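Local coordinates for BspA (BspA_V) (Streptococcus agalactiae serotype III, PDB 5DZ8), which is a cell-wall-anchored surface adhesin of the antigen I/II family, represented here by its variable domain, and probably mediates attachment of the bacterium, at residues I8-K13 and F35-D40; K52-V57 and L78-Y83. All coordinates share one frame; numbering follows the deposited sequence.

Interaction 1 of 2, residues I8-K13 and F35-D40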
loop_
_atom_site.group_PDB
_atom_site.type_symbol
_atom_site.label_atom_id
_atom_site.label_comp_id
_atom_site.label_asym_id
_atom_site.label_seq_id
_atom_site.Cartn_x
_atom_site.Cartn_y
_atom_site.Cartn_z
ATOM N N ILE A 8 -0.805 20.836 19.445
ATOM C CA ILE A 8 -0.425 20.015 18.338
ATOM C C ILE A 8 -1.629 19.219 17.903
ATOM O O ILE A 8 -2.429 18.835 18.711
ATOM C CB ILE A 8 0.860 19.183 18.611
ATOM C CG1 ILE A 8 1.353 18.521 17.326
ATOM C CG2 ILE A 8 0.617 18.102 19.640
ATOM C CD1 ILE A 8 2.721 17.844 17.482
ATOM N N LYS A 9 -1.746 19.022 16.599
ATOM C CA LYS A 9 -2.839 18.330 16.006
ATOM C C LYS A 9 -2.459 17.597 14.705
ATOM O O LYS A 9 -1.391 17.780 14.155
ATOM C CB LYS A 9 -4.014 19.296 15.787
ATOM C CG LYS A 9 -3.851 20.371 14.770
ATOM C CD LYS A 9 -4.520 21.688 15.288
ATOM C CE LYS A 9 -3.556 22.902 15.294
ATOM N NZ LYS A 9 -2.243 22.731 16.043
ATOM N N ALA A 10 -3.355 16.772 14.228
ATOM C CA ALA A 10 -3.115 15.987 13.026
ATOM C C ALA A 10 -4.267 16.200 12.087
ATOM O O ALA A 10 -5.442 16.162 12.486
ATOM C CB ALA A 10 -2.994 14.517 13.372
ATOM N N GLN A 11 -3.902 16.430 10.850
ATOM C CA GLN A 11 -4.841 16.672 9.801
ATOM C C GLN A 11 -4.459 15.852 8.583
ATOM O O GLN A 11 -3.283 15.824 8.153
ATOM C CB GLN A 11 -4.845 18.156 9.454
ATOM C CG GLN A 11 -6.050 18.541 8.615
ATOM C CD GLN A 11 -6.123 20.045 8.296
ATOM O OE1 GLN A 11 -7.222 20.584 8.020
ATOM N NE2 GLN A 11 -4.958 20.716 8.297
ATOM N N ALA A 12 -5.455 15.178 8.031
ATOM C CA ALA A 12 -5.277 14.368 6.832
ATOM C C ALA A 12 -5.129 15.271 5.616
ATOM O O ALA A 12 -5.796 16.261 5.542
ATOM C CB ALA A 12 -6.462 13.432 6.655
ATOM N N LYS A 13 -4.202 14.920 4.718
ATOM C CA LYS A 13 -4.111 15.435 3.340
ATOM C C LYS A 13 -5.404 15.268 2.512
ATOM O O LYS A 13 -5.642 14.217 1.919
ATOM C CB LYS A 13 -2.964 14.722 2.597
ATOM N N PHE A 35 2.979 15.348 24.377
ATOM C CA PHE A 35 1.764 15.054 23.672
ATOM C C PHE A 35 1.511 13.596 23.493
ATOM O O PHE A 35 2.413 12.778 23.529
ATOM C CB PHE A 35 1.733 15.759 22.301
ATOM C CG PHE A 35 2.706 15.192 21.284
ATOM C CD1 PHE A 35 2.394 14.064 20.562
ATOM C CD2 PHE A 35 3.978 15.791 21.075
ATOM C CE1 PHE A 35 3.300 13.550 19.619
ATOM C CE2 PHE A 35 4.869 15.288 20.132
ATOM C CZ PHE A 35 4.545 14.165 19.404
ATOM N N GLU A 36 0.272 13.327 23.147
ATOM C CA GLU A 36 -0.207 12.016 22.895
ATOM C C GLU A 36 -1.422 12.080 21.951
ATOM O O GLU A 36 -2.474 12.652 22.288
ATOM C CB GLU A 36 -0.598 11.419 24.233
ATOM C CG GLU A 36 -1.385 10.151 24.136
ATOM C CD GLU A 36 -1.855 9.655 25.481
ATOM O OE1 GLU A 36 -1.115 9.850 26.483
ATOM O OE2 GLU A 36 -2.978 9.068 25.514
ATOM N N PHE A 37 -1.234 11.494 20.776
ATOM C CA PHE A 37 -2.320 11.171 19.838
ATOM C C PHE A 37 -2.922 9.796 20.074
ATOM O O PHE A 37 -2.207 8.842 20.173
ATOM C CB PHE A 37 -1.780 11.172 18.406
ATOM C CG PHE A 37 -1.444 12.536 17.904
ATOM C CD1 PHE A 37 -2.455 13.403 17.518
ATOM C CD2 PHE A 37 -0.141 12.974 17.862
ATOM C CE1 PHE A 37 -2.148 14.665 17.068
ATOM C CE2 PHE A 37 0.175 14.233 17.366
ATOM C CZ PHE A 37 -0.828 15.068 16.956
ATOM N N ASN A 38 -4.239 9.705 20.090
ATOM C CA ASN A 38 -4.959 8.413 20.175
ATOM C C ASN A 38 -5.778 8.236 18.921
ATOM O O ASN A 38 -6.417 9.143 18.524
ATOM C CB ASN A 38 -5.847 8.454 21.420
ATOM C CG ASN A 38 -5.030 8.260 22.692
ATOM O OD1 ASN A 38 -4.561 7.159 22.960
ATOM N ND2 ASN A 38 -4.801 9.326 23.446
ATOM N N HIS A 39 -5.736 7.098 18.272
ATOM C CA HIS A 39 -6.642 6.817 17.160
ATOM C C HIS A 39 -7.376 5.453 17.264
ATOM O O HIS A 39 -6.802 4.433 17.671
ATOM C CB HIS A 39 -5.912 6.957 15.828
ATOM C CG HIS A 39 -5.014 5.808 15.461
ATOM N ND1 HIS A 39 -3.638 5.862 15.595
ATOM C CD2 HIS A 39 -5.282 4.600 14.901
ATOM C CE1 HIS A 39 -3.102 4.746 15.137
ATOM N NE2 HIS A 39 -4.077 3.960 14.719
ATOM N N ASP A 40 -8.661 5.466 16.902
ATOM C CA ASP A 40 -9.495 4.256 16.759
ATOM C C ASP A 40 -9.235 3.608 15.417
ATOM O O ASP A 40 -9.285 4.280 14.404
ATOM C CB ASP A 40 -10.979 4.634 16.808
ATOM C CG ASP A 40 -11.500 4.793 18.209
ATOM O OD1 ASP A 40 -10.690 5.060 19.125
ATOM O OD2 ASP A 40 -12.736 4.638 18.395
#

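Interaction 2 of 2, residues K52-V57 and L78-Y83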
loop_
_atom_site.group_PDB
_atom_site.type_symbol
_atom_site.label_atom_id
_atom_site.label_comp_id
_atom_site.label_asym_id
_atom_site.label_seq_id
_atom_site.Cartn_x
_atom_site.Cartn_y
_atom_site.Cartn_z
ATOM N N LYS A 52 -1.716 4.654 19.717
ATOM C CA LYS A 52 -1.288 5.744 20.538
ATOM C C LYS A 52 0.149 6.089 20.147
ATOM O O LYS A 52 1.025 5.228 20.180
ATOM C CB LYS A 52 -1.311 5.366 22.006
ATOM C CG LYS A 52 -0.936 6.511 22.940
ATOM C CD LYS A 52 -0.411 6.081 24.305
ATOM C CE LYS A 52 -1.456 5.356 25.094
ATOM N NZ LYS A 52 -2.542 6.298 25.438
ATOM N N LEU A 53 0.358 7.338 19.748
ATOM C CA LEU A 53 1.684 7.876 19.488
ATOM C C LEU A 53 1.980 8.951 20.540
ATOM O O LEU A 53 1.231 9.930 20.626
ATOM C CB LEU A 53 1.719 8.535 18.113
ATOM C CG LEU A 53 3.083 9.045 17.614
ATOM C CD1 LEU A 53 4.054 7.904 17.331
ATOM C CD2 LEU A 53 2.875 9.848 16.336
ATOM N N THR A 54 3.064 8.762 21.293
ATOM C CA THR A 54 3.517 9.681 22.322
ATOM C C THR A 54 4.791 10.360 21.893
ATOM O O THR A 54 5.585 9.809 21.163
ATOM C CB THR A 54 3.836 8.934 23.625
ATOM O OG1 THR A 54 4.669 7.812 23.310
ATOM C CG2 THR A 54 2.534 8.407 24.239
ATOM N N GLY A 55 4.973 11.568 22.378
ATOM C CA GLY A 55 6.120 12.351 22.030
ATOM C C GLY A 55 6.225 13.658 22.805
ATOM O O GLY A 55 5.481 13.891 23.699
ATOM N N LYS A 56 7.140 14.519 22.408
ATOM C CA LYS A 56 7.321 15.795 23.060
ATOM C C LYS A 56 7.939 16.783 22.122
ATOM O O LYS A 56 8.962 16.491 21.514
ATOM C CB LYS A 56 8.239 15.661 24.225
ATOM C CG LYS A 56 8.235 16.904 25.100
ATOM C CD LYS A 56 9.145 16.670 26.262
ATOM C CE LYS A 56 9.224 17.905 27.153
ATOM N NZ LYS A 56 9.730 19.047 26.381
ATOM N N VAL A 57 7.319 17.956 22.015
ATOM C CA VAL A 57 7.904 19.077 21.293
ATOM C C VAL A 57 8.801 19.797 22.259
ATOM O O VAL A 57 8.381 20.110 23.389
ATOM C CB VAL A 57 6.841 20.032 20.731
ATOM C CG1 VAL A 57 7.478 21.142 19.906
ATOM C CG2 VAL A 57 5.883 19.249 19.840
ATOM N N LEU A 78 9.743 11.766 19.164
ATOM C CA LEU A 78 8.778 10.693 19.288
ATOM C C LEU A 78 9.280 9.606 20.255
ATOM O O LEU A 78 10.378 9.097 20.084
ATOM C CB LEU A 78 8.466 10.067 17.941
ATOM C CG LEU A 78 7.758 10.895 16.841
ATOM C CD1 LEU A 78 6.483 11.621 17.290
ATOM C CD2 LEU A 78 8.711 11.889 16.224
ATOM N N TYR A 79 8.433 9.231 21.208
ATOM C CA TYR A 79 8.752 8.228 22.204
ATOM C C TYR A 79 8.251 6.871 21.765
ATOM O O TYR A 79 9.047 6.005 21.420
ATOM C CB TYR A 79 8.149 8.587 23.562
ATOM C CG TYR A 79 8.667 9.867 24.223
ATOM C CD1 TYR A 79 9.942 10.359 23.997
ATOM C CD2 TYR A 79 7.873 10.539 25.157
ATOM C CE1 TYR A 79 10.376 11.522 24.615
ATOM C CE2 TYR A 79 8.312 11.680 25.802
ATOM C CZ TYR A 79 9.551 12.176 25.521
ATOM O OH TYR A 79 9.931 13.298 26.176
ATOM N N LYS A 80 6.939 6.675 21.738
ATOM C CA LYS A 80 6.411 5.343 21.509
ATOM C C LYS A 80 5.235 5.329 20.561
ATOM O O LYS A 80 4.457 6.267 20.503
ATOM C CB LYS A 80 5.982 4.711 22.835
ATOM C CG LYS A 80 7.148 4.344 23.732
ATOM C CD LYS A 80 6.734 3.485 24.941
ATOM C CE LYS A 80 7.846 3.371 25.996
ATOM N NZ LYS A 80 9.192 3.009 25.394
ATOM N N TYR A 81 5.104 4.220 19.864
ATOM C CA TYR A 81 3.883 3.854 19.214
ATOM C C TYR A 81 3.358 2.543 19.756
ATOM O O TYR A 81 4.004 1.508 19.602
ATOM C CB TYR A 81 4.050 3.755 17.701
ATOM C CG TYR A 81 2.742 3.418 16.992
ATOM C CD1 TYR A 81 1.695 4.337 16.951
ATOM C CD2 TYR A 81 2.539 2.161 16.416
ATOM C CE1 TYR A 81 0.483 4.024 16.339
ATOM C CE2 TYR A 81 1.327 1.833 15.807
ATOM C CZ TYR A 81 0.315 2.761 15.764
ATOM O OH TYR A 81 -0.875 2.441 15.161
ATOM N N GLU A 82 2.159 2.613 20.321
ATOM C CA GLU A 82 1.480 1.494 20.876
ATOM C C GLU A 82 0.129 1.223 20.198
ATOM O O GLU A 82 -0.589 2.175 19.797
ATOM C CB GLU A 82 1.199 1.741 22.358
ATOM C CG GLU A 82 2.444 1.860 23.217
ATOM C CD GLU A 82 2.207 2.608 24.521
ATOM O OE1 GLU A 82 1.092 2.515 25.078
ATOM O OE2 GLU A 82 3.136 3.296 25.012
ATOM N N TYR A 83 -0.201 -0.079 20.129
ATOM C CA TYR A 83 -1.396 -0.554 19.566
ATOM C C TYR A 83 -1.978 -1.615 20.436
ATOM O O TYR A 83 -1.325 -2.607 20.700
ATOM C CB TYR A 83 -1.169 -1.081 18.150
ATOM C CG TYR A 83 -2.466 -1.573 17.506
ATOM C CD1 TYR A 83 -3.392 -0.695 16.951
ATOM C CD2 TYR A 83 -2.794 -2.910 17.518
ATOM C CE1 TYR A 83 -4.563 -1.166 16.366
ATOM C CE2 TYR A 83 -3.986 -3.389 16.967
ATOM C CZ TYR A 83 -4.855 -2.529 16.374
ATOM O OH TYR A 83 -6.012 -3.045 15.820
#

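Interaction 1 of 2, residues I8-K13 and F35-D40
I8 and A10 meet F35 and F37 in an apolar contact between two strands of one antiparallel sheet that are not neighbours: strand 25-29 lies between 4-12 and 34-42, and the side chains reach across it. No hydrogen bond joins the two segments, whose axes run in roughly the same direction, 30° apart and 8.5 Å at closest approach. I8 CG2 packs on F35 CB at 3.7 Å; I8 CG1, anti to the backbone N (chi1 -170°), lies 4.1 Å from F37 CZ, and CD1 sits over one face of the F35 ring, toward its rim. The F37 side chain crosses that of I8 at about a right angle, and its ring tip reaches the backbone of the first strand: F37 CZ lies 3.8 Å from K9 C, with K9 CA in the ring plane at the edge. Beside it, A10 CB rests 3.8 Å from F37 CE1. Strand 25-29 supplies backbone partners in the middle, A27 for I8 and K28 for E36, and the side chains of I8 and F37 both touch A27. Beyond strand 4-12 the sheet continues into an antiparallel strand of the second subunit; K9 NZ hydrogen-bonds to L162 O of that subunit.

Interaction 2 of 2, residues K52-V57 and L78-Y83
A classic beta bulge interrupts the hairpin formed by strands 47-63 and 69-85: Y79 and K80 both sit opposite T54. T54 O accepts a hydrogen bond from Y79 N at 2.9 Å, the donor tilted 33° from the carbonyl plane, and the K80 N bond to the same oxygen is only weak. K80 N has a second acceptor in T54 OG1, 3.0 Å away; chi1 of 49° sets this oxygen between the backbone N and the carbonyl carbon. Beyond the bulge K52 and E82 form a hydrogen-bonded pair, in which E82 N bonds to K52 O at 2.9 Å and nearly straight (171° at the hydrogen). On the sheet face carrying L53, L78 and Y81, the leucines touch through L53 CD2 and L78 CD1, 4.1 Å apart, and F147 of strand 144-167 packs on both. On the other face the K52 and E82 side chains run side by side, but K52 NZ goes on to a salt bridge with E36. The Y79 ring lies over G55, whose CA is 4.0 Å from the ring plane on one face, offset toward the rim. The K56 side chain runs alongside that tyrosine, K56 CD 3.5 Å from Y79 OH.

In the fold
From the N terminus, strand 4-12 leads through strand 25-29 into strand 34-42, and interaction 1 closes this first loop by bringing the first and third strands of the sheet into contact. The chain then turns into strand 47-63 and back along 69-85, where interaction 2 closes the following hairpin. The two loops stand in series, neither crossing nor enclosing the other. They meet because strands 34-42 and 47-63 are neighbours in the sheet: F37 N probably bonds to L53 O, H39 CE1 packs on Y81 OH, and F35 CE2 packs on K56 N. Together they span five of the six strands, from the subunit interface to the strand beside 119-135.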